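Local coordinates for putative PadR-family transcriptional regulatory protein (Bacteroides fragilis, PDB 5H20), which probably binds DNA as a dimeric PadR-like transcription factor, using a winged helix-turn-helix domain to regulate gene expression, at residues Arg11-Leu23 / Thr48-Leu62. Sequence-based numbering, arbitrary orientation. Where two conformers were deposited one is given.
With PO4 (phosphate ion), chain B.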
# COMPACT_ATOMS: atom_id res chain seq x y z
N ARG A 11 1.96 3.44 -5.11
CA ARG A 11 3.22 4.11 -4.75
C ARG A 11 3.00 5.27 -3.78
O ARG A 11 3.82 5.47 -2.87
CB ARG A 11 3.96 4.59 -6.01
CG ARG A 11 4.63 3.48 -6.79
CD ARG A 11 5.07 3.94 -8.17
NE ARG A 11 5.75 2.85 -8.87
CZ ARG A 11 5.95 2.79 -10.19
NH1 ARG A 11 5.51 3.74 -11.01
NH2 ARG A 11 6.58 1.75 -10.71
N LYS A 12 1.92 6.04 -3.98
CA LYS A 12 1.47 7.06 -3.01
C LYS A 12 1.20 6.40 -1.66
O LYS A 12 1.57 6.96 -0.62
CB LYS A 12 0.20 7.79 -3.47
CG LYS A 12 0.39 8.74 -4.64
CD LYS A 12 -0.86 9.54 -4.95
CE LYS A 12 -0.76 10.19 -6.33
NZ LYS A 12 -1.85 11.17 -6.59
N GLY A 13 0.56 5.23 -1.70
CA GLY A 13 0.23 4.43 -0.52
C GLY A 13 1.45 4.04 0.28
O GLY A 13 1.50 4.23 1.50
N MET A 14 2.46 3.52 -0.42
CA MET A 14 3.73 3.16 0.22
C MET A 14 4.37 4.36 0.94
O MET A 14 4.72 4.25 2.12
CB MET A 14 4.70 2.51 -0.77
CG MET A 14 4.23 1.17 -1.36
SD MET A 14 4.09 -0.17 -0.15
CE MET A 14 5.81 -0.50 0.19
N LEU A 15 4.48 5.48 0.23
CA LEU A 15 5.01 6.74 0.78
C LEU A 15 4.15 7.26 1.94
O LEU A 15 4.70 7.68 2.96
CB LEU A 15 5.18 7.79 -0.34
CG LEU A 15 6.33 7.59 -1.35
CD1 LEU A 15 6.01 8.16 -2.71
CD2 LEU A 15 7.63 8.18 -0.82
N GLU A 16 2.82 7.21 1.80
CA GLU A 16 1.89 7.61 2.88
C GLU A 16 2.05 6.79 4.15
O GLU A 16 1.97 7.33 5.25
CB GLU A 16 0.44 7.56 2.42
CG GLU A 16 -0.00 8.77 1.61
CD GLU A 16 -1.24 8.51 0.79
OE1 GLU A 16 -1.58 7.32 0.54
OE2 GLU A 16 -1.87 9.50 0.36
N TYR A 17 2.28 5.49 3.98
CA TYR A 17 2.53 4.55 5.07
C TYR A 17 3.87 4.86 5.74
O TYR A 17 3.99 4.79 6.95
CB TYR A 17 2.49 3.11 4.55
CG TYR A 17 2.90 2.05 5.54
CD1 TYR A 17 1.97 1.45 6.39
CD2 TYR A 17 4.23 1.62 5.62
CE1 TYR A 17 2.34 0.46 7.29
CE2 TYR A 17 4.62 0.63 6.52
CZ TYR A 17 3.67 0.06 7.35
OH TYR A 17 4.05 -0.92 8.24
N CYS A 18 4.86 5.19 4.91
CA CYS A 18 6.20 5.55 5.36
C CYS A 18 6.21 6.85 6.20
O CYS A 18 6.90 6.92 7.22
CB CYS A 18 7.12 5.68 4.15
SG CYS A 18 8.85 5.95 4.58
N ILE A 19 5.44 7.84 5.76
CA ILE A 19 5.25 9.10 6.49
C ILE A 19 4.62 8.84 7.88
O ILE A 19 5.13 9.33 8.91
CB ILE A 19 4.38 10.12 5.70
CG1 ILE A 19 5.08 10.58 4.42
CG2 ILE A 19 4.05 11.34 6.55
CD1 ILE A 19 4.13 11.17 3.40
N MET A 20 3.53 8.05 7.89
CA MET A 20 2.84 7.70 9.14
C MET A 20 3.75 6.90 10.07
O MET A 20 3.76 7.15 11.29
CB MET A 20 1.55 6.93 8.86
CG MET A 20 0.46 7.78 8.24
SD MET A 20 -1.11 6.91 8.16
CE MET A 20 -0.89 5.97 6.64
N LEU A 21 4.52 5.98 9.48
CA LEU A 21 5.57 5.25 10.20
C LEU A 21 6.59 6.18 10.87
O LEU A 21 6.82 6.06 12.07
CB LEU A 21 6.31 4.26 9.29
CG LEU A 21 6.20 2.76 9.58
CD1 LEU A 21 7.21 2.02 8.72
CD2 LEU A 21 6.46 2.42 11.05
N LEU A 22 7.16 7.10 10.09
CA LEU A 22 8.16 8.06 10.59
C LEU A 22 7.62 9.03 11.64
O LEU A 22 8.35 9.44 12.54
CB LEU A 22 8.86 8.80 9.44
CG LEU A 22 9.79 8.01 8.49
CD1 LEU A 22 9.99 8.74 7.17
CD2 LEU A 22 11.14 7.68 9.12
N LEU A 23 6.33 9.36 11.55
CA LEU A 23 5.69 10.30 12.49
C LEU A 23 5.16 9.67 13.78
O LEU A 23 4.82 10.38 14.73
CB LEU A 23 4.61 11.13 11.78
CG LEU A 23 5.12 12.25 10.88
CD1 LEU A 23 4.00 12.77 10.02
CD2 LEU A 23 5.75 13.42 11.65
N THR A 48 7.02 15.82 -4.13
CA THR A 48 6.42 14.50 -3.85
C THR A 48 5.81 14.46 -2.43
O THR A 48 4.66 14.07 -2.26
CB THR A 48 7.45 13.36 -4.03
OG1 THR A 48 8.08 13.43 -5.33
CG2 THR A 48 6.80 11.99 -3.87
N LEU A 49 6.59 14.90 -1.44
CA LEU A 49 6.21 14.83 -0.03
C LEU A 49 5.02 15.73 0.35
O LEU A 49 4.09 15.28 1.01
CB LEU A 49 7.43 15.16 0.86
CG LEU A 49 7.67 14.61 2.28
CD1 LEU A 49 7.98 15.76 3.23
CD2 LEU A 49 6.54 13.77 2.85
N TYR A 50 5.06 16.99 -0.09
CA TYR A 50 4.08 18.01 0.34
C TYR A 50 2.61 17.64 0.06
O TYR A 50 1.79 17.76 0.98
CB TYR A 50 4.45 19.41 -0.20
CG TYR A 50 5.67 20.07 0.45
CD1 TYR A 50 6.49 19.37 1.37
CD2 TYR A 50 6.02 21.39 0.14
CE1 TYR A 50 7.59 19.97 1.95
CE2 TYR A 50 7.14 21.99 0.72
CZ TYR A 50 7.92 21.27 1.62
OH TYR A 50 9.03 21.83 2.22
N PRO A 51 2.27 17.18 -1.18
CA PRO A 51 0.87 16.81 -1.44
C PRO A 51 0.35 15.62 -0.64
O PRO A 51 -0.85 15.52 -0.39
CB PRO A 51 0.84 16.48 -2.94
CG PRO A 51 2.03 17.18 -3.51
CD PRO A 51 3.06 17.09 -2.43
N LEU A 52 1.24 14.71 -0.23
CA LEU A 52 0.85 13.55 0.57
C LEU A 52 0.57 13.93 2.03
O LEU A 52 -0.42 13.46 2.63
CB LEU A 52 1.91 12.45 0.47
CG LEU A 52 1.87 11.38 -0.63
CD1 LEU A 52 1.14 11.74 -1.93
CD2 LEU A 52 3.27 10.90 -0.90
N LEU A 53 1.43 14.80 2.58
CA LEU A 53 1.21 15.38 3.89
C LEU A 53 -0.16 16.07 3.94
O LEU A 53 -0.94 15.83 4.88
CB LEU A 53 2.32 16.39 4.23
CG LEU A 53 3.76 15.89 4.30
CD1 LEU A 53 4.67 17.10 4.53
CD2 LEU A 53 3.92 14.85 5.40
N THR A 54 -0.43 16.89 2.92
CA THR A 54 -1.71 17.59 2.76
C THR A 54 -2.88 16.60 2.67
O THR A 54 -3.89 16.80 3.35
CB THR A 54 -1.65 18.59 1.56
OG1 THR A 54 -0.68 19.61 1.85
CG2 THR A 54 -3.00 19.28 1.32
N ARG A 55 -2.71 15.52 1.88
CA ARG A 55 -3.72 14.48 1.72
C ARG A 55 -4.03 13.75 3.03
O ARG A 55 -5.18 13.50 3.36
CB ARG A 55 -3.29 13.48 0.63
CG ARG A 55 -4.44 12.82 -0.10
CD ARG A 55 -3.94 12.01 -1.28
NE ARG A 55 -3.06 12.78 -2.15
CZ ARG A 55 -2.88 12.52 -3.44
NH1 ARG A 55 -3.53 11.52 -4.01
NH2 ARG A 55 -2.06 13.27 -4.16
N LEU A 56 -2.97 13.41 3.78
CA LEU A 56 -3.08 12.74 5.08
C LEU A 56 -3.70 13.66 6.16
O LEU A 56 -4.51 13.19 6.97
CB LEU A 56 -1.74 12.17 5.55
CG LEU A 56 -1.07 11.00 4.80
CD1 LEU A 56 0.44 11.04 4.95
CD2 LEU A 56 -1.60 9.64 5.23
N LYS A 57 -3.32 14.95 6.15
CA LYS A 57 -3.96 15.95 7.04
C LYS A 57 -5.45 16.10 6.74
O LYS A 57 -6.26 16.18 7.66
CB LYS A 57 -3.26 17.33 6.96
CG LYS A 57 -4.14 18.48 7.45
CD LYS A 57 -3.76 19.84 6.87
CE LYS A 57 -3.97 19.96 5.36
NZ LYS A 57 -5.16 20.82 5.05
N ASN A 58 -5.79 16.14 5.45
CA ASN A 58 -7.18 16.30 4.99
C ASN A 58 -8.09 15.15 5.41
O ASN A 58 -9.28 15.36 5.66
CB ASN A 58 -7.25 16.53 3.48
CG ASN A 58 -6.92 17.97 3.09
OD1 ASN A 58 -6.82 18.86 3.94
ND2 ASN A 58 -6.75 18.20 1.79
N ASP A 59 -7.52 13.95 5.50
CA ASP A 59 -8.23 12.78 6.01
C ASP A 59 -8.05 12.62 7.54
O ASP A 59 -8.39 11.58 8.10
CB ASP A 59 -7.81 11.52 5.25
CG ASP A 59 -8.76 10.35 5.47
OD1 ASP A 59 -9.98 10.58 5.62
OD2 ASP A 59 -8.29 9.20 5.50
N ASP A 60 -7.51 13.66 8.19
CA ASP A 60 -7.30 13.73 9.65
C ASP A 60 -6.40 12.61 10.22
O ASP A 60 -6.56 12.20 11.37
CB ASP A 60 -8.65 13.78 10.41
CG ASP A 60 -9.40 15.10 10.21
OD1 ASP A 60 -9.01 15.95 9.37
OD2 ASP A 60 -10.42 15.29 10.91
N LEU A 61 -5.48 12.11 9.39
CA LEU A 61 -4.52 11.08 9.78
C LEU A 61 -3.27 11.74 10.36
O LEU A 61 -2.62 11.19 11.24
CB LEU A 61 -4.16 10.18 8.59
CG LEU A 61 -5.24 9.23 8.05
CD1 LEU A 61 -4.85 8.67 6.69
CD2 LEU A 61 -5.55 8.10 9.02
N LEU A 62 -2.95 12.92 9.81
CA LEU A 62 -1.99 13.85 10.37
C LEU A 62 -2.70 15.15 10.76
O LEU A 62 -3.79 15.44 10.27
CB LEU A 62 -0.90 14.17 9.34
CG LEU A 62 0.44 13.42 9.23
CD1 LEU A 62 0.35 11.90 9.31
CD2 LEU A 62 1.10 13.84 7.93
P PO4 B . 6.17 2.89 -14.78
O1 PO4 B . 5.56 3.82 -13.76
O2 PO4 B . 6.97 1.81 -14.09
O3 PO4 B . 7.08 3.67 -15.70
O4 PO4 B . 5.06 2.25 -15.59
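In the core of the winged helix-turn-helix domain, I19 in segment 11-23 of helix 5-23 and L52 in segment 48-58 of helix 46-58 interlock as reciprocal knobs into holes, the segment axes crossing at -74° with a closest approach of 10.2 Å. I19 fits among L49, L52, L53 and L56, and its two branches divide the work: CD1 lies 3.6 Å from L49 CD2, while CG2, anti to the backbone N, meets L53 CD2 at 3.7 Å. L52 sits among K12, L15, E16 and I19, crossing the E16 chain at about a right angle, its CD2 3.7 Å from L15 CB. M20 lies along L56 CD2, SD and CE both 4.0 Å from it, the chain folding back at chi3 (-83°). Past the helix end, where D60 is the C' residue of a Schellman motif, the chain returns and L62 CG reaches L23 CD1 at 3.7 Å. Y50, whose CB points away from segment 11-23, touches the bound glucose; Y17 stacks edge-to-face with W95 of the second subunit. A first helix packed across the third, with the two-stranded wing directly after the latter, is typical of the winged helix-turn-helix fold of PadR-family regulators.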